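Local atomic coordinates of uncharacterized protein XCC1541 (Xanthomonas campestris pv. campestris, PDB entry 2QJW), a protein that is uncharacterised but probably acts as a hydrolase of the alpha/beta hydrolase superfamily. Residues 26-31 with 171-176; 51-56 with 81-86; 123-128 with 163-168. All coordinates share one frame; numbering follows the deposited sequence.

The three contacts hold helices and a loop around the parallel sheet of an alpha/beta hydrolase. Contacts 1 and 3 share helix 162-174, with centres 13 Å apart. They touch where V28 CG2 packs at 3.6 Å from S166 O. Contact 1 joins that helix to helix 20-31, and contact 3 seats it on strand 122-127. Contact 2 contains S82, the likely nucleophile of a Ser-His-Asp triad with H156 and D130. Its centre is 24 Å from that of contact 1, on the opposite side of the chain's centre, and 19 Å from that of contact 3. Contacts 1 and 3 thus belong to the scaffold, and contact 2 packs beside the probable nucleophile elbow.

Contact 1. Residues 26-31 with 171-176; sequences AEVAER and ELLQSL
L173 reaches from helix 162-174 to V28 and A29 of helix 20-31. In the alpha/beta hydrolase fold the first and last helices lie side by side on one face of the central sheet, and this contact joins those two helices. The closest backbone pair, A29 CA and L173 CA, is 7.9 Å apart, and the leucine side chain spans most of that distance. CB of L173 starts toward the other helix but is still 5.7 Å from V28 CG1. CG comes a little closer and still touches neither residue. The chain then runs on extended, with CD1 anti to CA (chi2 179°). This carries CD1 into the angle between the two neighbours. L173 CD1 lies 4.1 Å from A29 CA and 4.3 Å from V28 CG1. The methyl therefore meets the alpha carbon of A29 and one methyl of V28. CD2 forks away from this pair. Below both helices is strand 6-10, where C7 packs against A29 and L173 alike. L32, just past helix 20-31, also touches L173. V28 packs as well on F169 and A170, about one turn before L173 in helix 162-174. The contact is apolar and light, with 80 Å² buried in all. L172 O accepts two bonds: one from S175 N at 3.0 Å, and one from S175 OG at 2.6 Å, on a lone pair in the carbonyl plane.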
# COMPACT_ATOMS: atom_id res chain seq x y z
N ALA A 26 17.20 7.00 -2.72
CA ALA A 26 18.62 6.91 -2.32
C ALA A 26 18.77 7.26 -0.83
O ALA A 26 19.58 6.65 -0.13
CB ALA A 26 19.47 7.79 -3.16
N GLU A 27 18.04 8.24 -0.36
CA GLU A 27 18.09 8.59 1.06
C GLU A 27 17.55 7.43 1.88
O GLU A 27 18.08 7.13 2.94
CB GLU A 27 17.31 9.89 1.29
CG GLU A 27 17.21 10.28 2.77
N VAL A 28 16.53 6.71 1.41
CA VAL A 28 16.02 5.55 2.15
C VAL A 28 17.07 4.49 2.18
O VAL A 28 17.36 3.93 3.26
CB VAL A 28 14.74 5.01 1.50
CG1 VAL A 28 14.33 3.70 2.07
CG2 VAL A 28 13.60 5.98 1.72
N ALA A 29 17.67 4.16 1.05
CA ALA A 29 18.73 3.16 0.99
C ALA A 29 19.82 3.57 1.99
O ALA A 29 20.25 2.74 2.80
CB ALA A 29 19.28 3.01 -0.38
N GLU A 30 20.25 4.84 1.94
CA GLU A 30 21.29 5.31 2.89
C GLU A 30 20.94 5.08 4.32
O GLU A 30 21.74 4.52 5.08
CB GLU A 30 21.50 6.80 2.63
CG GLU A 30 22.65 7.44 3.44
CD GLU A 30 24.03 6.94 3.06
OE1 GLU A 30 24.32 6.50 1.92
OE2 GLU A 30 24.92 7.01 3.93
N ARG A 31 19.74 5.46 4.73
CA ARG A 31 19.30 5.39 6.11
C ARG A 31 19.10 3.97 6.59
O ARG A 31 19.13 3.71 7.82
CB ARG A 31 18.04 6.22 6.33
CG ARG A 31 18.32 7.68 6.23
CD ARG A 31 17.04 8.50 6.28
N GLU A 171 9.97 -0.31 3.62
CA GLU A 171 9.32 -1.53 4.06
C GLU A 171 9.77 -2.76 3.29
O GLU A 171 9.87 -3.89 3.84
CB GLU A 171 7.82 -1.37 3.94
CG GLU A 171 7.27 -0.48 5.03
CD GLU A 171 5.91 0.10 4.69
OE1 GLU A 171 5.29 -0.29 3.66
OE2 GLU A 171 5.47 0.99 5.45
N LEU A 172 10.01 -2.55 1.99
CA LEU A 172 10.55 -3.61 1.15
C LEU A 172 11.95 -3.94 1.61
O LEU A 172 12.23 -5.13 1.89
CB LEU A 172 10.59 -3.22 -0.32
CG LEU A 172 11.17 -4.29 -1.23
CD1 LEU A 172 10.33 -5.54 -1.31
CD2 LEU A 172 11.36 -3.70 -2.61
N LEU A 173 12.83 -2.96 1.73
CA LEU A 173 14.22 -3.25 2.15
C LEU A 173 14.27 -3.90 3.51
O LEU A 173 15.07 -4.82 3.72
CB LEU A 173 15.06 -2.00 2.14
CG LEU A 173 15.31 -1.35 0.76
CD1 LEU A 173 16.18 -0.05 0.93
CD2 LEU A 173 15.85 -2.41 -0.22
N GLN A 174 13.40 -3.48 4.41
CA GLN A 174 13.44 -4.02 5.79
C GLN A 174 13.00 -5.47 5.84
O GLN A 174 13.30 -6.16 6.82
CB GLN A 174 12.56 -3.17 6.69
CG GLN A 174 13.12 -1.77 7.06
CD GLN A 174 12.00 -0.73 7.43
OE1 GLN A 174 10.79 -1.02 7.38
NE2 GLN A 174 12.41 0.48 7.76
N SER A 175 12.36 -5.98 4.79
CA SER A 175 11.86 -7.34 4.77
C SER A 175 12.92 -8.33 4.27
O SER A 175 12.65 -9.55 4.21
CB SER A 175 10.65 -7.43 3.84
OG SER A 175 10.95 -7.36 2.47
N LEU A 176 14.05 -7.84 3.80
CA LEU A 176 15.00 -8.68 3.06
C LEU A 176 16.09 -9.26 3.91
O LEU A 176 16.30 -8.77 4.98
CB LEU A 176 15.67 -7.81 1.98
CG LEU A 176 14.64 -7.25 0.96
CD1 LEU A 176 15.36 -6.39 -0.13
CD2 LEU A 176 13.69 -8.23 0.25
OXT LEU A 176 16.80 -10.19 3.51

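Contact 2. Residues 51-56 with 81-86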
# COMPACT_ATOMS: atom_id res chain seq x y z
N GLY A 51 13.39 5.93 -31.10
CA GLY A 51 12.07 5.70 -30.58
C GLY A 51 11.58 6.90 -29.80
O GLY A 51 12.35 7.76 -29.37
N GLN A 52 10.27 6.93 -29.57
CA GLN A 52 9.67 8.05 -28.83
C GLN A 52 10.12 8.15 -27.35
O GLN A 52 10.00 9.20 -26.76
CB GLN A 52 8.14 8.00 -28.99
CG GLN A 52 7.70 8.22 -30.48
CD GLN A 52 6.21 8.54 -30.55
OE1 GLN A 52 5.75 9.29 -29.71
NE2 GLN A 52 5.43 7.88 -31.47
N LEU A 53 10.62 7.06 -26.78
CA LEU A 53 11.19 7.11 -25.40
C LEU A 53 12.72 6.96 -25.45
O LEU A 53 13.31 6.51 -24.50
CB LEU A 53 10.57 6.05 -24.52
CG LEU A 53 9.08 6.33 -24.27
CD1 LEU A 53 8.50 5.18 -23.52
CD2 LEU A 53 8.89 7.64 -23.52
N GLY A 54 13.30 7.27 -26.58
CA GLY A 54 14.74 7.19 -26.77
C GLY A 54 15.23 5.80 -26.98
O GLY A 54 14.51 4.88 -27.41
N ASP A 55 16.52 5.63 -26.60
CA ASP A 55 17.21 4.39 -26.77
C ASP A 55 16.91 3.46 -25.61
O ASP A 55 17.77 3.26 -24.70
CB ASP A 55 18.73 4.67 -26.88
CG ASP A 55 19.51 3.51 -27.25
OD1 ASP A 55 19.01 2.40 -27.51
OD2 ASP A 55 20.76 3.76 -27.25
N VAL A 56 15.72 2.89 -25.61
CA VAL A 56 15.31 2.01 -24.51
C VAL A 56 16.15 0.76 -24.46
O VAL A 56 16.47 0.31 -23.40
CB VAL A 56 13.78 1.72 -24.58
CG1 VAL A 56 13.33 0.75 -23.46
CG2 VAL A 56 13.06 3.00 -24.49
N SER A 81 11.31 4.56 -11.36
CA SER A 81 10.08 5.31 -11.61
C SER A 81 9.78 5.26 -13.11
O SER A 81 10.68 5.52 -13.89
CB SER A 81 10.22 6.75 -11.17
OG SER A 81 9.01 7.44 -11.45
N SER A 82 8.54 4.91 -13.47
CA SER A 82 8.04 4.97 -14.88
C SER A 82 9.00 4.20 -15.81
O SER A 82 9.17 3.00 -15.63
CB SER A 82 7.77 6.43 -15.26
OG SER A 82 6.94 6.38 -16.44
N LEU A 83 9.60 4.85 -16.81
CA LEU A 83 10.51 4.13 -17.71
C LEU A 83 11.59 3.39 -16.91
O LEU A 83 12.01 2.31 -17.30
CB LEU A 83 11.14 5.07 -18.71
CG LEU A 83 12.01 4.43 -19.79
CD1 LEU A 83 11.31 3.33 -20.55
CD2 LEU A 83 12.54 5.53 -20.74
N GLY A 84 12.02 4.02 -15.81
CA GLY A 84 13.01 3.39 -14.92
C GLY A 84 12.49 2.13 -14.30
O GLY A 84 13.26 1.18 -14.10
N SER A 85 11.19 2.10 -13.98
CA SER A 85 10.60 0.87 -13.49
C SER A 85 10.55 -0.23 -14.54
O SER A 85 10.78 -1.39 -14.22
CB SER A 85 9.18 1.11 -12.95
OG SER A 85 9.24 1.88 -11.79
N TYR A 86 10.20 0.17 -15.76
CA TYR A 86 10.13 -0.76 -16.86
C TYR A 86 11.50 -1.42 -17.01
O TYR A 86 11.58 -2.63 -17.06
CB TYR A 86 9.77 -0.05 -18.12
CG TYR A 86 9.82 -0.95 -19.31
CD1 TYR A 86 8.80 -1.85 -19.58
CD2 TYR A 86 10.91 -0.93 -20.15
CE1 TYR A 86 8.82 -2.72 -20.70
CE2 TYR A 86 10.98 -1.80 -21.28
CZ TYR A 86 9.94 -2.69 -21.55
OH TYR A 86 10.04 -3.50 -22.64
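L83 and Y86 both hold CG anti to the backbone N, at chi1 -174° and 174°. From the start of helix 83-92 this sends L83 to L53 and V56, and Y86 to V56. The two methyls of L83 divide the work. L83 CD1 meets V56 CG2 at 4.3 Å. L83 CD2 lies 4.0 Å from L53 O and also touches L53 CB. The other branch of V56 goes to the tyrosine: V56 CG1 sits 4.1 Å from Y86 CE2, and the two side chains cross at about a right angle. V56 thus gives one methyl to each partner, CG2 to L83 and CG1 to the Y86 ring. The helix that carries L83 follows S82, in a sharp strand-to-helix turn that fits the nucleophile elbow of alpha/beta hydrolases. S82 has the strained positive phi of such an elbow, and its side chain touches H156, its probable triad partner. The opposing loop is a type I turn from G51 to G54, closed by G54 N to G51 O at 3.0 Å. D55 follows as the N-cap of helix 56-71, with OD1 bonded to G58 N. L112 packs on V56 and M109 on L53. The hydroxyl of Y86 bonds to P113 O, so the ring is tied at its far end too.

Contact 3. Residues 123-128 with 163-168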
# COMPACT_ATOMS: atom_id res chain seq x y z
N SER A 123 7.22 -4.78 -5.02
CA SER A 123 6.39 -3.78 -4.36
C SER A 123 6.22 -2.63 -5.34
O SER A 123 7.19 -2.15 -5.88
CB SER A 123 7.01 -3.34 -3.06
OG SER A 123 6.26 -2.35 -2.43
N ILE A 124 4.97 -2.20 -5.52
CA ILE A 124 4.59 -1.21 -6.52
C ILE A 124 3.88 -0.09 -5.82
O ILE A 124 3.03 -0.32 -4.94
CB ILE A 124 3.66 -1.83 -7.62
CG1 ILE A 124 4.28 -3.08 -8.27
CG2 ILE A 124 3.25 -0.78 -8.66
CD1 ILE A 124 3.24 -3.90 -9.00
N VAL A 125 4.19 1.13 -6.22
CA VAL A 125 3.42 2.34 -5.85
C VAL A 125 2.86 2.90 -7.15
O VAL A 125 3.63 3.25 -8.02
CB VAL A 125 4.18 3.41 -5.07
CG1 VAL A 125 3.29 4.61 -4.73
CG2 VAL A 125 4.74 2.76 -3.81
N HIS A 126 1.51 2.95 -7.27
CA HIS A 126 0.90 3.56 -8.45
C HIS A 126 -0.13 4.58 -8.07
O HIS A 126 -0.66 4.62 -6.97
CB HIS A 126 0.28 2.49 -9.31
CG HIS A 126 0.05 2.91 -10.70
ND1 HIS A 126 1.09 3.19 -11.54
CD2 HIS A 126 -1.09 3.08 -11.41
CE1 HIS A 126 0.59 3.56 -12.71
NE2 HIS A 126 -0.73 3.52 -12.64
N ALA A 127 -0.35 5.48 -9.02
CA ALA A 127 -1.31 6.61 -8.87
C ALA A 127 -2.69 6.23 -9.38
O ALA A 127 -2.82 5.84 -10.55
CB ALA A 127 -0.77 7.79 -9.65
N TRP A 128 -3.72 6.41 -8.56
CA TRP A 128 -5.07 6.19 -9.00
C TRP A 128 -5.36 7.00 -10.28
O TRP A 128 -6.14 6.47 -11.12
CB TRP A 128 -6.07 6.67 -7.93
CG TRP A 128 -6.37 5.73 -6.84
CD1 TRP A 128 -6.23 5.97 -5.52
CD2 TRP A 128 -6.90 4.41 -6.95
NE1 TRP A 128 -6.61 4.87 -4.79
CE2 TRP A 128 -7.06 3.91 -5.64
CE3 TRP A 128 -7.32 3.60 -8.03
CZ2 TRP A 128 -7.56 2.69 -5.39
CZ3 TRP A 128 -7.84 2.36 -7.75
CH2 TRP A 128 -7.95 1.92 -6.44
N GLN A 163 6.99 10.85 0.14
CA GLN A 163 7.20 10.22 1.47
C GLN A 163 6.53 8.86 1.53
O GLN A 163 7.11 7.93 2.07
CB GLN A 163 6.63 11.08 2.61
N ALA A 164 5.30 8.72 1.03
CA ALA A 164 4.60 7.44 1.01
C ALA A 164 5.39 6.42 0.20
O ALA A 164 5.57 5.27 0.64
CB ALA A 164 3.20 7.61 0.45
N ALA A 165 5.91 6.83 -0.94
CA ALA A 165 6.71 5.94 -1.79
C ALA A 165 8.02 5.54 -1.11
O ALA A 165 8.39 4.35 -1.11
CB ALA A 165 6.98 6.61 -3.13
N SER A 166 8.64 6.50 -0.41
CA SER A 166 9.86 6.23 0.33
C SER A 166 9.62 5.22 1.43
O SER A 166 10.43 4.32 1.63
CB SER A 166 10.36 7.54 0.96
OG SER A 166 10.80 8.40 -0.02
N ARG A 167 8.52 5.35 2.16
CA ARG A 167 8.17 4.44 3.21
C ARG A 167 7.91 3.04 2.64
O ARG A 167 8.27 2.04 3.28
CB ARG A 167 6.96 4.97 4.00
CG ARG A 167 7.35 5.97 5.03
CD ARG A 167 6.16 6.36 5.85
NE ARG A 167 5.31 7.27 5.10
CZ ARG A 167 5.42 8.60 5.10
NH1 ARG A 167 6.38 9.24 5.77
NH2 ARG A 167 4.56 9.30 4.37
N ALA A 168 7.24 2.94 1.48
CA ALA A 168 6.97 1.63 0.87
C ALA A 168 8.31 0.99 0.51
O ALA A 168 8.49 -0.19 0.69
CB ALA A 168 6.08 1.74 -0.37
O HOH W 1 6.72 -2.19 0.18
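Helix 162-174 lies on the parallel sheet of the alpha/beta hydrolase fold, and V125 of strand 122-127 meets it through A165 and A168. Strand and helix run nearly antiparallel, at 167°, with their axes 9.1 Å apart. The helix meets the valine with alanines. V125 has CG1 anti to the backbone N (chi1 -179°), which spreads its two methyls along the helix. V125 CG2 touches A168 CB at 3.8 Å, the closest approach of the contact. V125 CG2 also lies 4.3 Å from A165 CA. V125 CG1 reaches A165 CB more loosely, at 4.5 Å. The valine therefore sits against two alanines one turn apart. Two residues back along the strand, S123 points to the same side. S123 OG is 4.4 Å from A168 O, too far for a direct bond, and a water fills the step. The water donates to A168 O at 2.7 Å and bonds S123 OG at 2.7 Å. This link gives the buried serine hydroxyl a polar partner at an otherwise apolar interface. I124, between the two, points away from helix 162-174 and packs under helix 135-145 on V138, W141 and A142. F101 of strand 99-103 extends the floor, touching S123, V125 and A168. W128 NE1 bonds to A147 O of the second subunit, and R167 NE forms a salt bridge with E171 OE2 of that subunit. Alternate strand residues facing helices on opposite sides of a parallel sheet are typical of the three-layer alpha/beta/alpha sandwich.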